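Cysteine hydrolase (Vibrio cholerae, PDB 6V98) is a type VI secretion system effector, probably a cysteine hydrolase that attacks the cell envelope of rival bacteria. Local coordinates at residues 97-100 and 101-105. Numbering follows the deposited sequence.
Sequences LKVL and KEVSL
The carboxylate of E102 turns one face to the preceding helical turn. The backbone O of K98 lies over this face, 3.5 Å from E102 CD. The CA of V99 lies on the same side near one oxygen, 3.7 Å from E102 OE1. The aliphatic part of K98 comes to the other oxygen, with K98 CE 4.0 Å from E102 OE2. E102 CG sits beside its own backbone N (chi1 -71°), which folds the acid back along the helix. K98 starts with CG anti to its backbone N (chi1 -178°) and runs outward. Both chains are extended beyond CG, and they cross at an angle. K98 NZ stays 5.1 Å from E102 OE2, too far for a salt bridge, so any attraction between the charges is probably weak and long-range. The firm partner of E102 OE2 is the hydroxyl of S82, in a loop that K98 also touches.

Both segments belong to helix 93-107, which packs against the central antiparallel sheet of this TseH-like domain, a member of the papain-like peptidase clan CA. L97 and L100 rest on Y192 and L199. V99 and L100 also reach I48. One turn on, V103 continues the V99 side, with V99 CG1 4.2 Å from V103 CG2. V103 CG2 also packs on the carbonyl of V99, 3.3 Å from V99 O.

Four successive i to i+4 bonds hold the turn, from the amides of K101, E102, V103 and S104 to the carbonyls of L97, K98, V99 and L100. The K101 N to L97 O bond is nearly straight at hydrogen (170°). The buried hydroxyl of S104 is satisfied by the carbonyl of G111, which ties the helix to the segment following it.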
# COMPACT_ATOMS: atom_id res chain seq x y z
N LEU A 97 6.76 -3.32 -13.08
CA LEU A 97 6.24 -2.18 -13.84
C LEU A 97 4.78 -2.40 -14.24
O LEU A 97 3.99 -1.45 -14.26
CB LEU A 97 7.08 -1.94 -15.10
CG LEU A 97 8.34 -1.08 -15.03
CD1 LEU A 97 9.16 -1.25 -16.31
CD2 LEU A 97 7.97 0.39 -14.80
N LYS A 98 4.42 -3.63 -14.61
CA LYS A 98 3.05 -3.89 -15.03
C LYS A 98 2.08 -3.67 -13.87
O LYS A 98 1.00 -3.10 -14.06
CB LYS A 98 2.93 -5.31 -15.57
CG LYS A 98 1.56 -5.67 -16.07
CD LYS A 98 1.56 -7.05 -16.69
CE LYS A 98 0.17 -7.43 -17.13
NZ LYS A 98 0.15 -8.83 -17.63
N VAL A 99 2.47 -4.10 -12.67
CA VAL A 99 1.64 -3.91 -11.49
C VAL A 99 1.57 -2.44 -11.11
O VAL A 99 0.52 -1.94 -10.70
CB VAL A 99 2.18 -4.75 -10.32
CG1 VAL A 99 1.47 -4.38 -9.00
CG2 VAL A 99 2.01 -6.23 -10.62
N LEU A 100 2.70 -1.73 -11.19
CA LEU A 100 2.70 -0.33 -10.78
C LEU A 100 1.81 0.49 -11.69
O LEU A 100 1.03 1.33 -11.23
CB LEU A 100 4.13 0.21 -10.77
CG LEU A 100 5.03 -0.39 -9.66
CD1 LEU A 100 6.46 0.15 -9.77
CD2 LEU A 100 4.44 -0.13 -8.26
N LYS A 101 1.89 0.24 -13.00
CA LYS A 101 0.99 0.92 -13.93
C LYS A 101 -0.47 0.62 -13.60
O LYS A 101 -1.33 1.52 -13.64
CB LYS A 101 1.31 0.50 -15.35
CG LYS A 101 0.71 1.42 -16.39
CD LYS A 101 1.22 1.07 -17.77
CE LYS A 101 1.35 2.34 -18.60
NZ LYS A 101 0.04 2.79 -19.11
N GLU A 102 -0.79 -0.65 -13.31
CA GLU A 102 -2.16 -1.00 -12.95
C GLU A 102 -2.62 -0.21 -11.73
O GLU A 102 -3.71 0.38 -11.73
CB GLU A 102 -2.26 -2.51 -12.68
CG GLU A 102 -2.14 -3.38 -13.94
CD GLU A 102 -2.03 -4.87 -13.62
OE1 GLU A 102 -1.67 -5.19 -12.48
OE2 GLU A 102 -2.30 -5.71 -14.50
N VAL A 103 -1.79 -0.17 -10.69
CA VAL A 103 -2.17 0.46 -9.43
C VAL A 103 -2.32 1.96 -9.62
O VAL A 103 -3.26 2.59 -9.10
CB VAL A 103 -1.14 0.10 -8.35
CG1 VAL A 103 -1.27 0.99 -7.15
CG2 VAL A 103 -1.30 -1.37 -7.97
N SER A 104 -1.41 2.57 -10.39
CA SER A 104 -1.50 4.01 -10.63
C SER A 104 -2.79 4.38 -11.35
O SER A 104 -3.45 5.36 -11.00
CB SER A 104 -0.29 4.47 -11.44
OG SER A 104 -0.41 5.85 -11.72
N LEU A 105 -3.17 3.60 -12.37
CA LEU A 105 -4.41 3.89 -13.10
C LEU A 105 -5.62 3.67 -12.22
O LEU A 105 -6.54 4.50 -12.19
CB LEU A 105 -4.51 3.00 -14.34
CG LEU A 105 -5.86 3.08 -15.06
CD1 LEU A 105 -6.15 4.52 -15.48
CD2 LEU A 105 -5.91 2.15 -16.29